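Inner membrane protein (Salmonella typhimurium LT2, PDB 2QJV) is uncharacterised but, as a KduI/IolB-family cupin that binds nickel in the crystal, probably isomerises sugar acids such as glucuronate. Local coordinates at residues A[25-33]-A[182-190]; A[81-91]-A[141-151]. The protein carries 2 engineered substitutions. One frame throughout, in Å; residues are numbered along the deposited sequence.

Both contacts join the two antiparallel sheet systems of a bicupin. From the N terminus, residues 25-33 lead out of the short helix 21-24 into strand 30-35 of the six-stranded sheet, and contact 1 brings them against the edge strand 181-193 of the five-stranded sheet, closing a loop of 148 residues. Within that loop, residues 81-91, on strand 86-89 of the six-stranded sheet, meet residues 141-151, at the end of strand 138-142 of the five-stranded sheet and the loop beyond it, after 49 residues; contact 2 is therefore enclosed by contact 1 rather than crossing it. The centres lie about 15 Å apart, and the nearest atoms of the two contacts about 7 Å apart, without touching.

Contact 1. Residues A[25-33]-A[182-190]; sequences GWEYVGFDV and TYLEETYYH. With NI (nickel (II) ion), chain D.
The indole of W26 has one face covered by E185, whose CB sits 3.8 Å from the centroid of the W26 six-membered ring, while the carboxylate stacks on the same ring system with planes only 8° apart. At the indole edge are the methyl CG2 of T187 and, in the ring plane, V29 O, which accepts a nearly straight 2.9 Å bond from W26 NE1. The Y28 ring presents its edge to the E185 carboxylate, and the Y189 ring carries V33 CG2 over one face, 3.8 Å from its centroid. F31 lies obliquely to Y189, with CZ 3.5 Å from Y189 CB. With CG anti to its carbonyl carbon and the chain extended beyond it, E185 reaches the backbone of residues 27-29. There its OE1 accepts from Y28 N (2.8 Å, on the syn lone pair) and V29 N (2.9 Å), while OE2 takes E27 N from above the carboxylate plane and Y183 OH (2.6 Å) on its anti lone pair. The next residue, E186, turns the other way and binds nickel with H171, H173 and H229. Four donors thus hold the buried E185 carboxylate flat against W26, which would favour its ionised form.

Contact 2. Residues A[81-91]-A[141-151]; sequences RIPAYSVYLPH and HNILPDSQLAD. With NI (nickel (II) ion), chain C; SO4 (sulfate ion), chain I.
H141, Y88 and I143 bury the most surface, and each meets a different part of residues 81-91. The imidazole of H141 lies under P83, whose CG stands 4.1 Å from the H141 ring centroid, nearly on the ring normal, in a CH-pi contact; H141 CE1 also comes within 3.5 Å of I82 C. Its ND1 bonds to E157, and its NE2 shares a water with the carbonyl oxygen of R81. I143 sends its CG2 branch, anti to the backbone N, into van der Waals contact with S86 OG at 3.4 Å. Y88 places its ring obliquely against two aliphatic groups, with CD1 4.3 Å from L144 CD2 and CE1 4.0 Å from A150 CB. Its hydroxyl bonds to E50 and is bridged by a water to D151 OD1. A second water joins D151 OD2, which also accepts from the backbone N of F113 and G114, to N and ND1 of H91, whose NE2 binds a nickel ion shared with H92. The contact is mixed, apolar at I143, L144 and A150 and water-bridged at both ends. In it strand 86-89 meets the end of strand 138-142 and the following loop, joining two sheets of this cupin-family protein.

Contact 1. Residues A[25-33]-A[182-190]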
loop_
_atom_site.group_PDB
_atom_site.type_symbol
_atom_site.label_atom_id
_atom_site.label_comp_id
_atom_site.label_asym_id
_atom_site.label_seq_id
_atom_site.Cartn_x
_atom_site.Cartn_y
_atom_site.Cartn_z
ATOM N N GLY A 25 -13.822 11.593 6.034
ATOM C CA GLY A 25 -12.649 12.436 6.218
ATOM C C GLY A 25 -12.852 13.833 5.628
ATOM O O GLY A 25 -11.926 14.430 5.111
ATOM N N TRP A 26 -14.071 14.344 5.720
ATOM C CA TRP A 26 -14.365 15.665 5.181
ATOM C C TRP A 26 -15.377 16.439 6.074
ATOM O O TRP A 26 -15.593 16.070 7.241
ATOM C CB TRP A 26 -14.758 15.561 3.682
ATOM C CG TRP A 26 -15.970 14.845 3.298
ATOM C CD1 TRP A 26 -17.206 14.825 3.943
ATOM C CD2 TRP A 26 -16.200 14.219 2.025
ATOM N NE1 TRP A 26 -18.096 14.143 3.208
ATOM C CE2 TRP A 26 -17.524 13.749 2.030
ATOM C CE3 TRP A 26 -15.376 13.940 0.907
ATOM C CZ2 TRP A 26 -18.082 13.051 0.941
ATOM C CZ3 TRP A 26 -15.919 13.242 -0.155
ATOM C CH2 TRP A 26 -17.261 12.797 -0.130
ATOM N N GLU A 27 -15.971 17.508 5.545
ATOM C CA GLU A 27 -16.728 18.465 6.379
ATOM C C GLU A 27 -18.213 18.658 6.175
ATOM O O GLU A 27 -18.895 19.109 7.098
ATOM C CB GLU A 27 -16.038 19.822 6.201
ATOM C CG GLU A 27 -14.656 19.841 6.780
ATOM C CD GLU A 27 -13.839 21.060 6.378
ATOM O OE1 GLU A 27 -14.358 22.174 6.535
ATOM O OE2 GLU A 27 -12.668 20.914 5.925
ATOM N N TYR A 28 -18.743 18.311 5.006
ATOM C CA TYR A 28 -20.131 18.644 4.682
ATOM C C TYR A 28 -21.062 17.491 4.310
ATOM O O TYR A 28 -22.109 17.306 4.920
ATOM C CB TYR A 28 -20.169 19.672 3.509
ATOM C CG TYR A 28 -19.426 20.973 3.820
ATOM C CD1 TYR A 28 -18.054 21.085 3.629
ATOM C CD2 TYR A 28 -20.104 22.076 4.351
ATOM C CE1 TYR A 28 -17.363 22.255 3.944
ATOM C CE2 TYR A 28 -19.434 23.247 4.647
ATOM C CZ TYR A 28 -18.075 23.328 4.441
ATOM O OH TYR A 28 -17.418 24.473 4.773
ATOM N N VAL A 29 -20.701 16.755 3.272
ATOM C CA VAL A 29 -21.617 15.776 2.672
ATOM C C VAL A 29 -21.826 14.467 3.486
ATOM O O VAL A 29 -20.892 13.807 3.951
ATOM C CB VAL A 29 -21.215 15.440 1.196
ATOM C CG1 VAL A 29 -22.101 14.307 0.590
ATOM C CG2 VAL A 29 -21.308 16.672 0.305
ATOM N N GLY A 30 -23.093 14.149 3.629
ATOM C CA GLY A 30 -23.537 12.868 4.139
ATOM C C GLY A 30 -24.410 12.235 3.064
ATOM O O GLY A 30 -25.138 12.920 2.322
ATOM N N PHE A 31 -24.304 10.914 2.937
ATOM C CA PHE A 31 -25.113 10.184 2.003
ATOM C C PHE A 31 -25.489 8.801 2.589
ATOM O O PHE A 31 -24.636 7.978 2.868
ATOM C CB PHE A 31 -24.385 10.036 0.639
ATOM C CG PHE A 31 -25.195 9.300 -0.378
ATOM C CD1 PHE A 31 -26.298 9.899 -0.963
ATOM C CD2 PHE A 31 -24.894 7.986 -0.715
ATOM C CE1 PHE A 31 -27.056 9.202 -1.882
ATOM C CE2 PHE A 31 -25.666 7.294 -1.609
ATOM C CZ PHE A 31 -26.749 7.912 -2.178
ATOM N N ASP A 32 -26.785 8.536 2.662
ATOM C CA ASP A 32 -27.311 7.283 3.135
ATOM C C ASP A 32 -28.268 6.649 2.147
ATOM O O ASP A 32 -29.015 7.338 1.465
ATOM C CB ASP A 32 -28.080 7.477 4.439
ATOM C CG ASP A 32 -27.164 7.725 5.632
ATOM O OD1 ASP A 32 -26.696 6.729 6.215
ATOM O OD2 ASP A 32 -26.890 8.902 5.974
ATOM N N VAL A 33 -28.228 5.325 2.081
ATOM C CA VAL A 33 -29.210 4.577 1.298
ATOM C C VAL A 33 -29.854 3.556 2.239
ATOM O O VAL A 33 -29.183 2.906 3.060
ATOM C CB VAL A 33 -28.616 3.903 0.009
ATOM C CG1 VAL A 33 -29.687 3.014 -0.694
ATOM C CG2 VAL A 33 -28.035 4.937 -0.972
ATOM N N THR A 182 -15.167 26.384 -6.814
ATOM C CA THR A 182 -15.579 26.229 -5.431
ATOM C C THR A 182 -15.115 24.846 -4.933
ATOM O O THR A 182 -14.886 23.933 -5.721
ATOM C CB THR A 182 -17.125 26.359 -5.237
ATOM O OG1 THR A 182 -17.795 25.503 -6.164
ATOM C CG2 THR A 182 -17.602 27.814 -5.404
ATOM N N TYR A 183 -14.953 24.743 -3.617
ATOM C CA TYR A 183 -14.727 23.475 -2.936
ATOM C C TYR A 183 -16.099 22.814 -2.728
ATOM O O TYR A 183 -16.968 23.347 -2.014
ATOM C CB TYR A 183 -14.022 23.673 -1.590
ATOM C CG TYR A 183 -13.969 22.443 -0.687
ATOM C CD1 TYR A 183 -12.940 21.531 -0.779
ATOM C CD2 TYR A 183 -14.962 22.201 0.280
ATOM C CE1 TYR A 183 -12.888 20.422 0.037
ATOM C CE2 TYR A 183 -14.917 21.088 1.096
ATOM C CZ TYR A 183 -13.865 20.210 0.991
ATOM O OH TYR A 183 -13.805 19.064 1.789
ATOM N N LEU A 184 -16.247 21.642 -3.320
ATOM C CA LEU A 184 -17.448 20.834 -3.213
ATOM C C LEU A 184 -17.078 19.373 -3.093
ATOM O O LEU A 184 -16.468 18.785 -3.984
ATOM C CB LEU A 184 -18.408 21.033 -4.412
ATOM C CG LEU A 184 -19.091 22.397 -4.539
ATOM C CD1 LEU A 184 -19.737 22.438 -5.900
ATOM C CD2 LEU A 184 -20.138 22.803 -3.386
ATOM N N GLU A 185 -17.376 18.807 -1.922
ATOM C CA GLU A 185 -17.249 17.369 -1.735
ATOM C C GLU A 185 -18.311 16.732 -2.646
ATOM O O GLU A 185 -19.362 17.320 -2.856
ATOM C CB GLU A 185 -17.487 17.009 -0.280
ATOM C CG GLU A 185 -16.407 17.550 0.641
ATOM C CD GLU A 185 -16.875 17.846 2.060
ATOM O OE1 GLU A 185 -18.003 17.479 2.428
ATOM O OE2 GLU A 185 -16.088 18.479 2.806
ATOM N N GLU A 186 -18.048 15.541 -3.150
ATOM C CA GLU A 186 -18.994 14.870 -4.033
ATOM C C GLU A 186 -19.022 13.347 -3.799
ATOM O O GLU A 186 -17.996 12.686 -3.635
ATOM C CB GLU A 186 -18.719 15.195 -5.514
ATOM C CG GLU A 186 -19.794 14.674 -6.453
ATOM C CD GLU A 186 -19.714 15.196 -7.868
ATOM O OE1 GLU A 186 -18.647 15.693 -8.285
ATOM O OE2 GLU A 186 -20.717 15.066 -8.612
ATOM N N THR A 187 -20.237 12.819 -3.733
ATOM C CA THR A 187 -20.458 11.382 -3.662
ATOM C C THR A 187 -21.145 10.926 -4.969
ATOM O O THR A 187 -21.887 11.684 -5.592
ATOM C CB THR A 187 -21.270 10.935 -2.394
ATOM O OG1 THR A 187 -22.551 11.583 -2.392
ATOM C CG2 THR A 187 -20.474 11.184 -1.052
ATOM N N TYR A 188 -20.845 9.689 -5.368
ATOM C CA TYR A 188 -21.422 8.991 -6.508
ATOM C C TYR A 188 -22.033 7.712 -5.950
ATOM O O TYR A 188 -21.336 6.943 -5.316
ATOM C CB TYR A 188 -20.362 8.554 -7.535
ATOM C CG TYR A 188 -19.923 9.624 -8.512
ATOM C CD1 TYR A 188 -19.245 10.740 -8.066
ATOM C CD2 TYR A 188 -20.192 9.524 -9.883
ATOM C CE1 TYR A 188 -18.859 11.729 -8.925
ATOM C CE2 TYR A 188 -19.807 10.524 -10.750
ATOM C CZ TYR A 188 -19.137 11.615 -10.261
ATOM O OH TYR A 188 -18.764 12.581 -11.123
ATOM N N TYR A 189 -23.311 7.491 -6.206
ATOM C CA TYR A 189 -23.995 6.253 -5.871
ATOM C C TYR A 189 -24.332 5.609 -7.222
ATOM O O TYR A 189 -25.269 6.052 -7.925
ATOM C CB TYR A 189 -25.239 6.503 -5.017
ATOM C CG TYR A 189 -26.093 5.269 -4.754
ATOM C CD1 TYR A 189 -25.578 4.161 -4.039
ATOM C CD2 TYR A 189 -27.436 5.233 -5.128
ATOM C CE1 TYR A 189 -26.348 3.044 -3.793
ATOM C CE2 TYR A 189 -28.240 4.109 -4.863
ATOM C CZ TYR A 189 -27.688 3.008 -4.201
ATOM O OH TYR A 189 -28.481 1.925 -3.938
ATOM N N HIS A 190 -23.640 4.505 -7.526
ATOM C CA HIS A 190 -23.734 3.848 -8.825
ATOM C C HIS A 190 -24.686 2.655 -8.910
ATOM O O HIS A 190 -24.815 1.857 -7.964
ATOM C CB HIS A 190 -22.366 3.327 -9.281
ATOM C CG HIS A 190 -21.401 4.400 -9.691
ATOM N ND1 HIS A 190 -21.248 4.793 -11.007
ATOM C CD2 HIS A 190 -20.510 5.120 -8.971
ATOM C CE1 HIS A 190 -20.301 5.717 -11.070
ATOM N NE2 HIS A 190 -19.824 5.922 -9.851
HETATM NI NI NI D . -18.017 16.693 -10.021
HETATM O O HOH W 1 -12.128 18.899 4.053
HETATM O O HOH W 2 -19.261 15.234 -11.087
HETATM O O HOH W 3 -19.887 17.818 -10.161
#

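Contact 2. Residues A[81-91]-A[141-151]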
loop_
_atom_site.group_PDB
_atom_site.type_symbol
_atom_site.label_atom_id
_atom_site.label_comp_id
_atom_site.label_asym_id
_atom_site.label_seq_id
_atom_site.Cartn_x
_atom_site.Cartn_y
_atom_site.Cartn_z
ATOM N N ARG A 81 -35.573 5.836 -16.546
ATOM C CA ARG A 81 -35.098 7.105 -17.162
ATOM C C ARG A 81 -36.159 8.221 -17.114
ATOM O O ARG A 81 -36.311 9.012 -18.057
ATOM C CB ARG A 81 -34.638 6.906 -18.602
ATOM C CG ARG A 81 -33.478 5.932 -18.752
ATOM C CD ARG A 81 -33.176 5.687 -20.197
ATOM N NE ARG A 81 -32.610 6.816 -20.955
ATOM C CZ ARG A 81 -31.313 7.123 -21.045
ATOM N NH1 ARG A 81 -30.378 6.408 -20.450
ATOM N NH2 ARG A 81 -30.943 8.147 -21.792
ATOM N N ILE A 82 -36.857 8.266 -15.986
ATOM C CA ILE A 82 -37.851 9.295 -15.706
ATOM C C ILE A 82 -37.446 9.904 -14.364
ATOM O O ILE A 82 -36.829 9.210 -13.517
ATOM C CB ILE A 82 -39.344 8.772 -15.784
ATOM C CG1 ILE A 82 -39.654 7.770 -14.634
ATOM C CG2 ILE A 82 -39.676 8.231 -17.208
ATOM C CD1 ILE A 82 -41.122 7.297 -14.617
ATOM N N PRO A 83 -37.703 11.226 -14.168
ATOM C CA PRO A 83 -37.210 11.821 -12.929
ATOM C C PRO A 83 -37.763 11.217 -11.618
ATOM O O PRO A 83 -38.907 10.770 -11.565
ATOM C CB PRO A 83 -37.610 13.304 -13.070
ATOM C CG PRO A 83 -37.753 13.529 -14.531
ATOM C CD PRO A 83 -38.309 12.245 -15.057
ATOM N N ALA A 84 -36.902 11.185 -10.609
ATOM C CA ALA A 84 -37.279 10.762 -9.268
ATOM C C ALA A 84 -38.200 11.807 -8.616
ATOM O O ALA A 84 -38.238 12.988 -9.024
ATOM C CB ALA A 84 -36.048 10.583 -8.411
ATOM N N TYR A 85 -38.991 11.319 -7.661
ATOM C CA TYR A 85 -39.625 12.158 -6.674
ATOM C C TYR A 85 -38.622 12.302 -5.514
ATOM O O TYR A 85 -37.935 11.339 -5.140
ATOM C CB TYR A 85 -40.925 11.567 -6.118
ATOM C CG TYR A 85 -42.100 11.683 -7.038
ATOM C CD1 TYR A 85 -42.198 10.892 -8.187
ATOM C CD2 TYR A 85 -43.150 12.547 -6.741
ATOM C CE1 TYR A 85 -43.317 10.989 -9.030
ATOM C CE2 TYR A 85 -44.264 12.635 -7.550
ATOM C CZ TYR A 85 -44.344 11.858 -8.698
ATOM O OH TYR A 85 -45.444 12.001 -9.509
ATOM N N SER A 86 -38.581 13.500 -4.935
ATOM C CA SER A 86 -37.742 13.807 -3.797
ATOM C C SER A 86 -38.495 14.729 -2.839
ATOM O O SER A 86 -39.461 15.400 -3.218
ATOM C CB SER A 86 -36.425 14.496 -4.228
ATOM O OG SER A 86 -35.798 13.737 -5.246
ATOM N N VAL A 87 -38.056 14.744 -1.583
ATOM C CA VAL A 87 -38.593 15.661 -0.574
ATOM C C VAL A 87 -37.436 16.401 0.096
ATOM O O VAL A 87 -36.488 15.762 0.596
ATOM C CB VAL A 87 -39.442 14.969 0.503
ATOM C CG1 VAL A 87 -39.868 16.023 1.584
ATOM C CG2 VAL A 87 -40.617 14.257 -0.156
ATOM N N TYR A 88 -37.497 17.736 0.034
ATOM C CA TYR A 88 -36.547 18.594 0.724
ATOM C C TYR A 88 -36.994 18.793 2.184
ATOM O O TYR A 88 -38.144 19.161 2.438
ATOM C CB TYR A 88 -36.356 19.965 0.014
ATOM C CG TYR A 88 -35.529 20.892 0.880
ATOM C CD1 TYR A 88 -34.134 20.793 0.918
ATOM C CD2 TYR A 88 -36.139 21.809 1.753
ATOM C CE1 TYR A 88 -33.395 21.610 1.758
ATOM C CE2 TYR A 88 -35.394 22.623 2.596
ATOM C CZ TYR A 88 -34.031 22.511 2.594
ATOM O OH TYR A 88 -33.298 23.308 3.439
ATOM N N LEU A 89 -36.074 18.560 3.130
ATOM C CA LEU A 89 -36.319 18.769 4.545
ATOM C C LEU A 89 -35.305 19.766 5.091
ATOM O O LEU A 89 -34.115 19.524 4.990
ATOM C CB LEU A 89 -36.200 17.471 5.367
ATOM C CG LEU A 89 -37.009 16.245 5.031
ATOM C CD1 LEU A 89 -36.599 15.083 5.968
ATOM C CD2 LEU A 89 -38.518 16.612 5.102
ATOM N N PRO A 90 -35.782 20.874 5.680
ATOM C CA PRO A 90 -34.851 21.810 6.323
ATOM C C PRO A 90 -34.339 21.172 7.607
ATOM O O PRO A 90 -34.792 20.076 8.003
ATOM C CB PRO A 90 -35.720 23.024 6.618
ATOM C CG PRO A 90 -37.079 22.449 6.816
ATOM C CD PRO A 90 -37.175 21.305 5.846
ATOM N N HIS A 91 -33.369 21.804 8.238
ATOM C CA HIS A 91 -32.855 21.273 9.497
ATOM C C HIS A 91 -33.904 21.460 10.616
ATOM O O HIS A 91 -34.911 22.142 10.430
ATOM C CB HIS A 91 -31.509 21.893 9.809
ATOM C CG HIS A 91 -31.618 23.254 10.361
ATOM N ND1 HIS A 91 -32.026 24.334 9.608
ATOM C CD2 HIS A 91 -31.476 23.698 11.621
ATOM C CE1 HIS A 91 -32.082 25.397 10.382
ATOM N NE2 HIS A 91 -31.753 25.034 11.602
ATOM N N HIS A 141 -30.727 14.718 -14.794
ATOM C CA HIS A 141 -31.868 15.163 -13.996
ATOM C C HIS A 141 -31.374 16.006 -12.828
ATOM O O HIS A 141 -30.784 15.496 -11.846
ATOM C CB HIS A 141 -32.699 13.999 -13.445
ATOM C CG HIS A 141 -33.366 13.142 -14.488
ATOM N ND1 HIS A 141 -33.771 11.852 -14.218
ATOM C CD2 HIS A 141 -33.677 13.369 -15.789
ATOM C CE1 HIS A 141 -34.337 11.338 -15.298
ATOM N NE2 HIS A 141 -34.282 12.233 -16.274
ATOM N N ASN A 142 -31.587 17.321 -12.938
ATOM C CA ASN A 142 -31.211 18.269 -11.872
ATOM C C ASN A 142 -32.284 18.321 -10.791
ATOM O O ASN A 142 -33.238 19.118 -10.855
ATOM C CB ASN A 142 -30.912 19.656 -12.473
ATOM C CG ASN A 142 -29.665 19.641 -13.355
ATOM O OD1 ASN A 142 -29.729 19.892 -14.572
ATOM N ND2 ASN A 142 -28.535 19.305 -12.755
ATOM N N ILE A 143 -32.136 17.411 -9.831
ATOM C CA ILE A 143 -33.050 17.289 -8.692
ATOM C C ILE A 143 -33.000 18.546 -7.788
ATOM O O ILE A 143 -34.029 19.108 -7.451
ATOM C CB ILE A 143 -32.785 16.001 -7.870
ATOM C CG1 ILE A 143 -33.119 14.758 -8.717
ATOM C CG2 ILE A 143 -33.582 16.037 -6.513
ATOM C CD1 ILE A 143 -32.615 13.448 -8.149
ATOM N N LEU A 144 -31.803 18.990 -7.444
ATOM C CA LEU A 144 -31.613 20.109 -6.562
ATOM C C LEU A 144 -30.379 20.915 -6.979
ATOM O O LEU A 144 -29.297 20.765 -6.404
ATOM C CB LEU A 144 -31.551 19.642 -5.100
ATOM C CG LEU A 144 -31.577 20.734 -4.004
ATOM C CD1 LEU A 144 -32.639 21.821 -4.278
ATOM C CD2 LEU A 144 -31.754 20.053 -2.642
ATOM N N PRO A 145 -30.524 21.715 -8.043
ATOM C CA PRO A 145 -29.402 22.520 -8.543
ATOM C C PRO A 145 -29.181 23.811 -7.760
ATOM O O PRO A 145 -30.015 24.182 -6.935
ATOM C CB PRO A 145 -29.833 22.867 -9.954
ATOM C CG PRO A 145 -31.347 22.877 -9.895
ATOM C CD PRO A 145 -31.743 21.912 -8.846
ATOM N N ASP A 146 -28.103 24.528 -8.082
ATOM C CA ASP A 146 -27.791 25.792 -7.382
ATOM C C ASP A 146 -28.732 26.960 -7.725
ATOM O O ASP A 146 -28.698 27.966 -7.041
ATOM C CB ASP A 146 -26.301 26.191 -7.523
ATOM C CG ASP A 146 -25.857 26.592 -8.942
ATOM O OD1 ASP A 146 -26.678 26.768 -9.882
ATOM O OD2 ASP A 146 -24.605 26.769 -9.077
ATOM N N SER A 147 -29.562 26.784 -8.754
ATOM C CA SER A 147 -30.587 27.712 -9.146
ATOM C C SER A 147 -31.926 27.470 -8.418
ATOM O O SER A 147 -32.865 28.224 -8.639
ATOM C CB SER A 147 -30.817 27.624 -10.663
ATOM O OG SER A 147 -31.053 26.270 -11.016
ATOM N N GLN A 148 -32.004 26.419 -7.606
ATOM C CA GLN A 148 -33.176 26.105 -6.760
ATOM C C GLN A 148 -32.738 26.297 -5.296
ATOM O O GLN A 148 -31.562 26.426 -5.031
ATOM C CB GLN A 148 -33.710 24.707 -7.019
ATOM C CG GLN A 148 -34.345 24.582 -8.421
ATOM C CD GLN A 148 -35.643 25.381 -8.534
ATOM O OE1 GLN A 148 -36.556 25.185 -7.747
ATOM N NE2 GLN A 148 -35.724 26.255 -9.521
ATOM N N LEU A 149 -33.695 26.321 -4.372
ATOM C CA LEU A 149 -33.426 26.661 -2.967
ATOM C C LEU A 149 -33.025 25.499 -2.043
ATOM O O LEU A 149 -33.674 24.459 -1.997
ATOM C CB LEU A 149 -34.652 27.399 -2.372
ATOM C CG LEU A 149 -35.080 28.714 -3.011
ATOM C CD1 LEU A 149 -36.409 29.216 -2.406
ATOM C CD2 LEU A 149 -34.006 29.814 -2.927
ATOM N N ALA A 150 -31.905 25.698 -1.338
ATOM C CA ALA A 150 -31.397 24.840 -0.282
ATOM C C ALA A 150 -30.260 25.620 0.398
ATOM O O ALA A 150 -29.705 26.554 -0.181
ATOM C CB ALA A 150 -30.936 23.447 -0.789
ATOM N N ASP A 151 -29.909 25.256 1.626
ATOM C CA ASP A 151 -28.826 25.928 2.318
ATOM C C ASP A 151 -27.438 25.519 1.774
ATOM O O ASP A 151 -26.536 26.328 1.634
ATOM C CB ASP A 151 -28.820 25.607 3.828
ATOM C CG ASP A 151 -30.136 25.904 4.536
ATOM O OD1 ASP A 151 -31.020 26.617 4.003
ATOM O OD2 ASP A 151 -30.261 25.360 5.666
HETATM NI NI NI C . -31.596 26.271 13.596
HETATM S S SO4 I . -33.943 9.634 -23.330
HETATM O O1 SO4 I . -34.559 10.969 -23.176
HETATM O O2 SO4 I . -32.496 9.882 -23.268
HETATM O O3 SO4 I . -34.262 9.033 -24.636
HETATM O O4 SO4 I . -34.477 8.702 -22.317
HETATM O O HOH W 4 -36.048 11.916 -18.463
HETATM O O HOH W 5 -33.463 25.875 5.082
HETATM O O HOH W 6 -32.326 24.165 6.863
HETATM O O HOH W 7 -33.309 27.884 12.923
HETATM O O HOH W 8 -29.814 25.584 14.369
#